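Long form salivary protein D7L1 (Anopheles stephensi, PDB 3NHI) binds and sequesters cysteinyl leukotrienes and thromboxane A2 analogues, blunting the host response while female mosquitoes take a blood meal. Local coordinates at residues 6-15 against 131-142; 67-75 against 95-106. All coordinates share one frame; numbering follows the deposited sequence.

Contact 1 (6-15 against 131-142); sequences LDAEQALYVY and YHGTVEGAAKIY. With EAH ((5S,7E,9E,11Z,14Z)-5-hydroxyicosa-7,9,11,14-tetraenoic acid), chain B.
The hydroxyl of Tyr-15 donates to the backbone O of Tyr-131, with OH and O 2.7 Å apart. The bond arrives above the carbonyl plane, 44° out of it. C8 of the bound hydroxyeicosatetraenoic acid lies over one face of the Tyr-15 ring, while Tyr-131 O and His-132 O sit at the ring edge. One residue on, the imidazole of His-132 reaches back to the start of the chain. Its NE2 donates to Leu-6 O at 2.9 Å, in the carbonyl plane and in the plane of the ring, though the angle at the hydrogen is bent to 132°. With CG beside its own backbone N (chi1 -41°), the ring passes along the backbone of Asp-7 and Ala-8. A water donates to both Ala-8 O and His-132 O and so ties the two backbones together. The contact forms part of the ligand pocket in this largely helical fold of the odorant-binding (PBP/GOBP) family. The ligand hydroxyl O3 donates at 3.0 Å to Gly-133 O, which also accepts from Arg-128 NE. Leu-12 CD1 lies 3.7 Å from O2 of the ligand carboxylate. Helix 8-22 starts with a capping box: Asp-7 OD1 accepts from Gln-10 N, and Gln-10 OE1 from Asp-7 N. Just inside that cap, Ala-8 CB makes a CH-pi contact over the face of the Tyr-142 ring, 4.0 Å from its centroid. Ile-141 CG2 packs against the same methyl at 3.8 Å.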
loop_
_atom_site.group_PDB
_atom_site.type_symbol
_atom_site.label_atom_id
_atom_site.label_comp_id
_atom_site.label_asym_id
_atom_site.label_seq_id
_atom_site.Cartn_x
_atom_site.Cartn_y
_atom_site.Cartn_z
ATOM N N LEU A 6 1.711 -6.747 10.613
ATOM C CA LEU A 6 2.067 -6.035 9.385
ATOM C C LEU A 6 3.564 -5.777 9.300
ATOM O O LEU A 6 4.185 -5.324 10.274
ATOM C CB LEU A 6 1.299 -4.711 9.300
ATOM C CG LEU A 6 -0.232 -4.873 9.330
ATOM C CD1 LEU A 6 -0.963 -3.531 9.355
ATOM C CD2 LEU A 6 -0.750 -5.788 8.194
ATOM N N ASP A 7 4.129 -6.071 8.134
ATOM C CA ASP A 7 5.541 -5.805 7.904
ATOM C C ASP A 7 5.806 -4.354 7.497
ATOM O O ASP A 7 4.881 -3.552 7.406
ATOM C CB ASP A 7 6.148 -6.838 6.934
ATOM C CG ASP A 7 5.724 -6.641 5.484
ATOM O OD1 ASP A 7 5.441 -5.501 5.055
ATOM O OD2 ASP A 7 5.724 -7.649 4.740
ATOM N N ALA A 8 7.071 -4.013 7.266
ATOM C CA ALA A 8 7.397 -2.613 6.977
ATOM C C ALA A 8 6.769 -2.078 5.690
ATOM O O ALA A 8 6.350 -0.908 5.649
ATOM C CB ALA A 8 8.908 -2.412 6.962
ATOM N N GLU A 9 6.711 -2.908 4.651
ATOM C CA GLU A 9 6.088 -2.492 3.401
ATOM C C GLU A 9 4.579 -2.303 3.583
ATOM O O GLU A 9 3.992 -1.368 3.033
ATOM C CB GLU A 9 6.364 -3.496 2.277
ATOM C CG GLU A 9 5.689 -3.150 0.934
ATOM C CD GLU A 9 4.208 -3.534 0.845
ATOM O OE1 GLU A 9 3.770 -4.512 1.489
ATOM O OE2 GLU A 9 3.479 -2.860 0.086
ATOM N N GLN A 10 3.954 -3.194 4.350
ATOM C CA GLN A 10 2.515 -3.116 4.539
ATOM C C GLN A 10 2.143 -1.854 5.306
ATOM O O GLN A 10 1.144 -1.191 4.987
ATOM C CB GLN A 10 2.022 -4.359 5.250
ATOM C CG GLN A 10 2.066 -5.590 4.379
ATOM C CD GLN A 10 1.710 -6.797 5.197
ATOM O OE1 GLN A 10 2.441 -7.192 6.089
ATOM N NE2 GLN A 10 0.525 -7.348 4.954
ATOM N N ALA A 11 2.947 -1.509 6.306
ATOM C CA ALA A 11 2.738 -0.260 7.038
ATOM C C ALA A 11 2.977 0.970 6.149
ATOM O O ALA A 11 2.171 1.917 6.165
ATOM C CB ALA A 11 3.620 -0.208 8.279
ATOM N N LEU A 12 4.073 0.958 5.382
ATOM C CA LEU A 12 4.388 2.081 4.495
ATOM C C LEU A 12 3.275 2.303 3.475
ATOM O O LEU A 12 2.917 3.452 3.164
ATOM C CB LEU A 12 5.728 1.861 3.792
ATOM C CG LEU A 12 6.331 3.123 3.158
ATOM C CD1 LEU A 12 6.703 4.178 4.204
ATOM C CD2 LEU A 12 7.546 2.771 2.322
ATOM N N TYR A 13 2.719 1.202 2.965
ATOM C CA TYR A 13 1.589 1.283 2.048
ATOM C C TYR A 13 0.414 2.022 2.679
ATOM O O TYR A 13 -0.175 2.921 2.065
ATOM C CB TYR A 13 1.147 -0.113 1.584
ATOM C CG TYR A 13 -0.014 -0.034 0.618
ATOM C CD1 TYR A 13 0.208 0.046 -0.758
ATOM C CD2 TYR A 13 -1.333 0.010 1.084
ATOM C CE1 TYR A 13 -0.858 0.168 -1.640
ATOM C CE2 TYR A 13 -2.395 0.135 0.218
ATOM C CZ TYR A 13 -2.152 0.201 -1.146
ATOM O OH TYR A 13 -3.215 0.325 -2.023
ATOM N N VAL A 14 0.072 1.649 3.911
ATOM C CA VAL A 14 -0.992 2.335 4.643
ATOM C C VAL A 14 -0.714 3.829 4.796
ATOM O O VAL A 14 -1.572 4.660 4.495
ATOM C CB VAL A 14 -1.232 1.683 6.013
ATOM C CG1 VAL A 14 -2.135 2.566 6.885
ATOM C CG2 VAL A 14 -1.822 0.298 5.830
ATOM N N TYR A 15 0.488 4.178 5.241
ATOM C CA TYR A 15 0.796 5.597 5.429
ATOM C C TYR A 15 0.667 6.367 4.114
ATOM O O TYR A 15 0.012 7.412 4.068
ATOM C CB TYR A 15 2.191 5.809 6.039
ATOM C CG TYR A 15 2.408 5.094 7.366
ATOM C CD1 TYR A 15 1.460 5.173 8.393
ATOM C CD2 TYR A 15 3.562 4.351 7.595
ATOM C CE1 TYR A 15 1.649 4.518 9.602
ATOM C CE2 TYR A 15 3.763 3.686 8.809
ATOM C CZ TYR A 15 2.802 3.785 9.803
ATOM O OH TYR A 15 2.962 3.137 11.001
ATOM N N TYR A 131 4.744 -0.254 14.563
ATOM C CA TYR A 131 4.155 -0.198 13.227
ATOM C C TYR A 131 5.072 0.422 12.171
ATOM O O TYR A 131 4.605 0.952 11.154
ATOM C CB TYR A 131 2.785 0.503 13.269
ATOM C CG TYR A 131 1.732 -0.299 14.012
ATOM C CD1 TYR A 131 0.991 -1.295 13.364
ATOM C CD2 TYR A 131 1.487 -0.083 15.375
ATOM C CE1 TYR A 131 0.028 -2.050 14.054
ATOM C CE2 TYR A 131 0.529 -0.829 16.062
ATOM C CZ TYR A 131 -0.197 -1.804 15.406
ATOM O OH TYR A 131 -1.131 -2.539 16.094
ATOM N N HIS A 132 6.379 0.341 12.406
ATOM C CA HIS A 132 7.379 0.651 11.369
ATOM C C HIS A 132 7.219 2.069 10.839
ATOM O O HIS A 132 7.241 2.320 9.627
ATOM C CB HIS A 132 7.331 -0.407 10.254
ATOM C CG HIS A 132 7.153 -1.799 10.779
ATOM N ND1 HIS A 132 8.006 -2.358 11.709
ATOM C CD2 HIS A 132 6.210 -2.734 10.521
ATOM C CE1 HIS A 132 7.592 -3.577 12.005
ATOM N NE2 HIS A 132 6.515 -3.837 11.285
ATOM N N GLY A 133 7.051 2.990 11.782
ATOM C CA GLY A 133 6.809 4.395 11.485
ATOM C C GLY A 133 8.005 5.317 11.660
ATOM O O GLY A 133 7.832 6.534 11.763
ATOM N N THR A 134 9.212 4.753 11.690
ATOM C CA THR A 134 10.445 5.547 11.609
ATOM C C THR A 134 11.287 5.013 10.463
ATOM O O THR A 134 11.278 3.813 10.192
ATOM C CB THR A 134 11.285 5.490 12.910
ATOM O OG1 THR A 134 11.855 4.183 13.075
ATOM C CG2 THR A 134 10.432 5.863 14.139
ATOM N N VAL A 135 12.016 5.898 9.795
ATOM C CA VAL A 135 12.902 5.484 8.703
ATOM C C VAL A 135 13.947 4.471 9.198
ATOM O O VAL A 135 14.148 3.418 8.586
ATOM C CB VAL A 135 13.574 6.712 8.034
ATOM C CG1 VAL A 135 14.632 6.279 7.019
ATOM C CG2 VAL A 135 12.522 7.579 7.351
ATOM N N GLU A 136 14.584 4.779 10.322
ATOM C CA GLU A 136 15.648 3.937 10.870
ATOM C C GLU A 136 15.123 2.581 11.351
ATOM O O GLU A 136 15.758 1.543 11.146
ATOM C CB GLU A 136 16.348 4.668 12.016
ATOM C CG GLU A 136 17.551 3.949 12.594
ATOM C CD GLU A 136 18.233 4.730 13.706
ATOM O OE1 GLU A 136 17.859 5.900 13.944
ATOM O OE2 GLU A 136 19.149 4.167 14.343
ATOM N N GLY A 137 13.965 2.591 12.002
ATOM C CA GLY A 137 13.369 1.345 12.480
ATOM C C GLY A 137 12.916 0.461 11.329
ATOM O O GLY A 137 13.183 -0.748 11.310
ATOM N N ALA A 138 12.240 1.056 10.350
ATOM C CA ALA A 138 11.810 0.283 9.180
ATOM C C ALA A 138 13.015 -0.313 8.447
ATOM O O ALA A 138 12.951 -1.452 7.985
ATOM C CB ALA A 138 10.964 1.120 8.252
ATOM N N ALA A 139 14.108 0.449 8.357
ATOM C CA ALA A 139 15.317 -0.046 7.693
ATOM C C ALA A 139 15.820 -1.331 8.347
ATOM O O ALA A 139 16.262 -2.249 7.655
ATOM C CB ALA A 139 16.406 1.024 7.657
ATOM N N LYS A 140 15.702 -1.418 9.674
ATOM C CA LYS A 140 16.123 -2.624 10.386
ATOM C C LYS A 140 15.244 -3.816 10.013
ATOM O O LYS A 140 15.728 -4.936 9.912
ATOM C CB LYS A 140 16.099 -2.432 11.905
ATOM C CG LYS A 140 17.134 -1.461 12.427
ATOM C CD LYS A 140 17.076 -1.341 13.941
ATOM C CE LYS A 140 18.099 -0.330 14.434
ATOM N NZ LYS A 140 18.302 -0.386 15.909
ATOM N N ILE A 141 13.949 -3.571 9.816
ATOM C CA ILE A 141 13.029 -4.615 9.393
ATOM C C ILE A 141 13.401 -5.133 7.999
ATOM O O ILE A 141 13.509 -6.340 7.804
ATOM C CB ILE A 141 11.544 -4.125 9.422
ATOM C CG1 ILE A 141 11.154 -3.569 10.810
ATOM C CG2 ILE A 141 10.585 -5.232 8.920
ATOM C CD1 ILE A 141 11.041 -4.601 11.928
ATOM N N TYR A 142 13.619 -4.229 7.040
ATOM C CA TYR A 142 13.999 -4.653 5.687
ATOM C C TYR A 142 15.307 -5.433 5.707
ATOM O O TYR A 142 15.429 -6.453 5.026
ATOM C CB TYR A 142 14.150 -3.466 4.745
ATOM C CG TYR A 142 12.876 -2.710 4.457
ATOM C CD1 TYR A 142 11.817 -3.299 3.748
ATOM C CD2 TYR A 142 12.737 -1.387 4.862
ATOM C CE1 TYR A 142 10.651 -2.585 3.477
ATOM C CE2 TYR A 142 11.580 -0.662 4.598
ATOM C CZ TYR A 142 10.534 -1.264 3.910
ATOM O OH TYR A 142 9.383 -0.553 3.640
HETATM O O1 EAH B . 10.601 4.120 5.576
HETATM C C1 EAH B . 9.810 4.984 6.033
HETATM O O2 EAH B . 9.592 6.076 5.452
HETATM C C2 EAH B . 9.090 4.686 7.334
HETATM C C3 EAH B . 8.459 5.951 7.920
HETATM C C4 EAH B . 7.002 6.103 7.487
HETATM C C5 EAH B . 6.416 7.381 8.050
HETATM O O3 EAH B . 6.241 7.236 9.364
HETATM C C6 EAH B . 5.078 7.686 7.380
HETATM C C7 EAH B . 4.389 8.874 8.032
HETATM C C8 EAH B . 3.193 8.410 8.835
HETATM C C9 EAH B . 2.676 9.518 9.630
HETATM C C10 EAH B . 1.737 9.096 10.476
HETATM C C11 EAH B . 1.260 10.239 11.249
HETATM C C12 EAH B . 0.374 10.142 12.245
HETATM C C13 EAH B . -0.256 8.839 12.678
HETATM C C14 EAH B . -1.583 8.701 11.963
HETATM C C15 EAH B . -2.706 8.265 12.537
HETATM C C16 EAH B . -2.795 7.835 13.981
HETATM C C17 EAH B . -2.750 6.316 14.044
HETATM C C18 EAH B . -1.329 5.829 14.295
HETATM C C19 EAH B . -1.340 4.393 14.791
HETATM C C20 EAH B . 0.069 3.871 14.950
HETATM O O HOH W 1 7.288 1.352 7.041
#

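Contact 2 (67-75 against 95-106); sequences NAFKSDRIP and YQKALAAANAKS
Ile-74 and Leu-99 cross at about a right angle. Their CD1 atoms meet at 3.5 Å, tighter than usual for two carbons. Ile-74 also crosses Tyr-95 at about a right angle. Its CG1 stands over one face of the tyrosine ring, toward the rim, and its CG2 touches Tyr-95 CD2 at 3.7 Å. The Tyr-95 hydroxyl is hydrogen-bonded to the hydroxyl of Tyr-116. Phe-69 also meets Leu-99 roughly at right angles, with Phe-69 CD1 3.9 Å from Leu-99 CD2. The other side of the phenyl rim, at CD2 and CE2, meets Ala-102 and Ala-104, with Phe-69 CD2 3.7 Å from Ala-102 CB. Gln-96 is extended, with CG anti to the backbone N (chi1 172°), and this carries its amide along Ser-71 to Asp-72. Gln-96 NE2 donates to Asp-72 OD1 at 2.9 Å. OD1 lies in the plane of the Gln-96 amide, but the carboxylate is turned 73° from that plane, so the N-H meets OD1 from above the carboxylate plane. Pro-75 CG packs on Gln-96 CD at 3.6 Å. At the far end Asn-67 ND2 donates to Lys-105 O at 2.9 Å, nearly in its own amide plane, while Asn-67 OD1 accepts from Tyr-62 OH. Asn-103 OD1 accepts from Lys-105 N in an Asx turn, just before the carbonyl that Asn-67 uses. The arrangement joins a two-stranded hairpin with a G1 beta bulge at Asn-67 and Ala-68, and the start of helix 73-85, to the end of helix 89-101 and the loop that follows.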
loop_
_atom_site.group_PDB
_atom_site.type_symbol
_atom_site.label_atom_id
_atom_site.label_comp_id
_atom_site.label_asym_id
_atom_site.label_seq_id
_atom_site.Cartn_x
_atom_site.Cartn_y
_atom_site.Cartn_z
ATOM N N ASN A 67 -16.690 -2.106 14.260
ATOM C CA ASN A 67 -16.629 -0.769 14.849
ATOM C C ASN A 67 -15.950 -0.818 16.218
ATOM O O ASN A 67 -16.498 -0.375 17.226
ATOM C CB ASN A 67 -18.020 -0.117 14.926
ATOM C CG ASN A 67 -17.964 1.321 15.421
ATOM O OD1 ASN A 67 -17.001 2.050 15.149
ATOM N ND2 ASN A 67 -18.987 1.734 16.164
ATOM N N ALA A 68 -14.741 -1.366 16.237
ATOM C CA ALA A 68 -14.049 -1.645 17.487
ATOM C C ALA A 68 -12.556 -1.399 17.345
ATOM O O ALA A 68 -11.975 -1.679 16.296
ATOM C CB ALA A 68 -14.299 -3.089 17.920
ATOM N N PHE A 69 -11.952 -0.879 18.414
ATOM C CA PHE A 69 -10.506 -0.897 18.583
ATOM C C PHE A 69 -10.099 -2.306 18.993
ATOM O O PHE A 69 -10.698 -2.910 19.890
ATOM C CB PHE A 69 -10.068 0.126 19.638
ATOM C CG PHE A 69 -10.193 1.558 19.185
ATOM C CD1 PHE A 69 -9.275 2.099 18.289
ATOM C CD2 PHE A 69 -11.217 2.367 19.661
ATOM C CE1 PHE A 69 -9.379 3.421 17.860
ATOM C CE2 PHE A 69 -11.323 3.695 19.249
ATOM C CZ PHE A 69 -10.404 4.219 18.345
ATOM N N LYS A 70 -9.101 -2.838 18.306
ATOM C CA LYS A 70 -8.697 -4.223 18.482
ATOM C C LYS A 70 -7.450 -4.313 19.351
ATOM O O LYS A 70 -6.330 -4.543 18.867
ATOM C CB LYS A 70 -8.494 -4.869 17.111
ATOM C CG LYS A 70 -9.742 -4.808 16.223
ATOM C CD LYS A 70 -10.882 -5.643 16.797
ATOM C CE LYS A 70 -10.572 -7.128 16.686
ATOM N NZ LYS A 70 -11.637 -7.980 17.294
ATOM N N SER A 71 -7.650 -4.144 20.655
ATOM C CA SER A 71 -6.548 -4.022 21.614
ATOM C C SER A 71 -5.572 -5.196 21.580
ATOM O O SER A 71 -4.360 -5.003 21.714
ATOM C CB SER A 71 -7.087 -3.845 23.042
ATOM O OG SER A 71 -7.720 -5.023 23.532
ATOM N N ASP A 72 -6.085 -6.406 21.386
ATOM C CA ASP A 72 -5.234 -7.585 21.468
ATOM C C ASP A 72 -4.305 -7.752 20.271
ATOM O O ASP A 72 -3.368 -8.550 20.311
ATOM C CB ASP A 72 -6.063 -8.855 21.695
ATOM C CG ASP A 72 -6.652 -8.951 23.106
ATOM O OD1 ASP A 72 -6.469 -8.048 23.949
ATOM O OD2 ASP A 72 -7.323 -9.963 23.359
ATOM N N ARG A 73 -4.549 -6.978 19.215
ATOM C CA ARG A 73 -3.666 -7.006 18.051
ATOM C C ARG A 73 -2.343 -6.314 18.319
ATOM O O ARG A 73 -1.345 -6.628 17.673
ATOM C CB ARG A 73 -4.339 -6.402 16.820
ATOM C CG ARG A 73 -5.505 -7.250 16.319
ATOM C CD ARG A 73 -6.180 -6.618 15.119
ATOM N NE ARG A 73 -7.314 -7.424 14.657
ATOM C CZ ARG A 73 -8.135 -7.064 13.676
ATOM N NH1 ARG A 73 -7.992 -5.899 13.066
ATOM N NH2 ARG A 73 -9.120 -7.864 13.302
ATOM N N ILE A 74 -2.318 -5.408 19.293
ATOM C CA ILE A 74 -1.096 -4.657 19.590
ATOM C C ILE A 74 0.028 -5.580 20.084
ATOM O O ILE A 74 1.149 -5.522 19.570
ATOM C CB ILE A 74 -1.382 -3.427 20.519
ATOM C CG1 ILE A 74 -1.832 -2.231 19.675
ATOM C CG2 ILE A 74 -0.152 -3.037 21.348
ATOM C CD1 ILE A 74 -3.057 -2.492 18.812
ATOM N N PRO A 75 -0.264 -6.469 21.049
ATOM C CA PRO A 75 0.793 -7.411 21.426
ATOM C C PRO A 75 1.203 -8.363 20.293
ATOM O O PRO A 75 2.359 -8.772 20.244
ATOM C CB PRO A 75 0.172 -8.178 22.604
ATOM C CG PRO A 75 -0.768 -7.183 23.210
ATOM C CD PRO A 75 -1.385 -6.497 22.013
ATOM N N TYR A 95 -0.078 0.168 26.254
ATOM C CA TYR A 95 -0.689 0.628 25.001
ATOM C C TYR A 95 -1.962 -0.167 24.691
ATOM O O TYR A 95 -3.010 0.409 24.408
ATOM C CB TYR A 95 0.352 0.495 23.889
ATOM C CG TYR A 95 0.009 1.014 22.509
ATOM C CD1 TYR A 95 -0.964 1.993 22.287
ATOM C CD2 TYR A 95 0.715 0.528 21.405
ATOM C CE1 TYR A 95 -1.218 2.455 20.987
ATOM C CE2 TYR A 95 0.457 0.977 20.125
ATOM C CZ TYR A 95 -0.509 1.929 19.920
ATOM O OH TYR A 95 -0.727 2.361 18.631
ATOM N N GLN A 96 -1.862 -1.493 24.778
ATOM C CA GLN A 96 -3.004 -2.382 24.637
ATOM C C GLN A 96 -4.149 -1.964 25.571
ATOM O O GLN A 96 -5.307 -1.864 25.157
ATOM C CB GLN A 96 -2.564 -3.821 24.943
ATOM C CG GLN A 96 -3.710 -4.834 25.023
ATOM C CD GLN A 96 -3.283 -6.165 25.613
ATOM O OE1 GLN A 96 -2.277 -6.252 26.321
ATOM N NE2 GLN A 96 -4.055 -7.212 25.330
ATOM N N LYS A 97 -3.814 -1.708 26.833
ATOM C CA LYS A 97 -4.819 -1.358 27.823
ATOM C C LYS A 97 -5.474 -0.009 27.536
ATOM O O LYS A 97 -6.687 0.115 27.635
ATOM C CB LYS A 97 -4.242 -1.439 29.237
ATOM C CG LYS A 97 -4.089 -2.903 29.682
ATOM C CD LYS A 97 -3.139 -3.097 30.865
ATOM C CE LYS A 97 -3.715 -2.567 32.161
ATOM N NZ LYS A 97 -2.797 -2.963 33.276
ATOM N N ALA A 98 -4.678 0.984 27.129
ATOM C CA ALA A 98 -5.231 2.279 26.737
ATOM C C ALA A 98 -6.201 2.146 25.561
ATOM O O ALA A 98 -7.251 2.803 25.528
ATOM C CB ALA A 98 -4.112 3.270 26.416
ATOM N N LEU A 99 -5.871 1.280 24.604
ATOM C CA LEU A 99 -6.790 1.004 23.490
ATOM C C LEU A 99 -8.075 0.301 23.927
ATOM O O LEU A 99 -9.161 0.566 23.384
ATOM C CB LEU A 99 -6.097 0.186 22.405
ATOM C CG LEU A 99 -5.230 1.040 21.485
ATOM C CD1 LEU A 99 -4.313 0.158 20.693
ATOM C CD2 LEU A 99 -6.112 1.871 20.540
ATOM N N ALA A 100 -7.954 -0.598 24.897
ATOM C CA ALA A 100 -9.123 -1.279 25.439
ATOM C C ALA A 100 -10.094 -0.313 26.128
ATOM O O ALA A 100 -11.296 -0.586 26.205
ATOM C CB ALA A 100 -8.716 -2.414 26.386
ATOM N N ALA A 101 -9.579 0.809 26.628
ATOM C CA ALA A 101 -10.429 1.818 27.273
ATOM C C ALA A 101 -11.125 2.727 26.269
ATOM O O ALA A 101 -12.097 3.398 26.613
ATOM C CB ALA A 101 -9.606 2.665 28.227
ATOM N N ALA A 102 -10.616 2.758 25.040
ATOM C CA ALA A 102 -11.067 3.730 24.050
ATOM C C ALA A 102 -12.462 3.395 23.531
ATOM O O ALA A 102 -12.776 2.227 23.277
ATOM C CB ALA A 102 -10.069 3.816 22.908
ATOM N N ASN A 103 -13.278 4.434 23.348
ATOM C CA ASN A 103 -14.665 4.292 22.904
ATOM C C ASN A 103 -14.805 4.793 21.470
ATOM O O ASN A 103 -14.708 5.995 21.212
ATOM C CB ASN A 103 -15.598 5.073 23.842
ATOM C CG ASN A 103 -17.075 4.834 23.558
ATOM O OD1 ASN A 103 -17.457 4.196 22.574
ATOM N ND2 ASN A 103 -17.918 5.356 24.437
ATOM N N ALA A 104 -15.023 3.860 20.547
ATOM C CA ALA A 104 -15.163 4.174 19.122
ATOM C C ALA A 104 -16.438 4.953 18.824
ATOM O O ALA A 104 -16.511 5.647 17.807
ATOM C CB ALA A 104 -15.113 2.910 18.294
ATOM N N LYS A 105 -17.424 4.844 19.711
ATOM C CA LYS A 105 -18.727 5.507 19.526
ATOM C C LYS A 105 -19.288 5.195 18.129
ATOM O O LYS A 105 -19.466 4.026 17.793
ATOM C CB LYS A 105 -18.641 7.009 19.855
ATOM C CG LYS A 105 -18.317 7.284 21.317
ATOM C CD LYS A 105 -18.389 8.759 21.673
ATOM C CE LYS A 105 -18.102 8.953 23.148
ATOM N NZ LYS A 105 -18.119 10.385 23.552
ATOM N N SER A 106 -19.543 6.215 17.305
ATOM C CA SER A 106 -20.152 5.989 15.989
ATOM C C SER A 106 -19.191 5.405 14.949
ATOM O O SER A 106 -19.621 4.858 13.924
ATOM C CB SER A 106 -20.773 7.283 15.445
ATOM O OG SER A 106 -19.775 8.136 14.904
#

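In the fold
The centres of contact 1 and contact 2 are about 21 Å apart, and the whole of contact 2 falls within the chain between 15 and 131. They meet through Tyr-131, whose OH packs 3.3 Å from Ile-74 CD1. Contact 1 lies on the ligand itself and supplies six of the 19 pocket residues, among them Gly-133 of the leukotriene C4 site; Lys-151 and Trp-39 add further hydrogen bonds to the fatty acid. Contact 2 is more peripheral: its centre is about 23 Å from the centre of the chain, against about 11 Å for the centre of contact 1. It still approaches the pocket through Tyr-95, whose side chain is about 4 Å from the ligand.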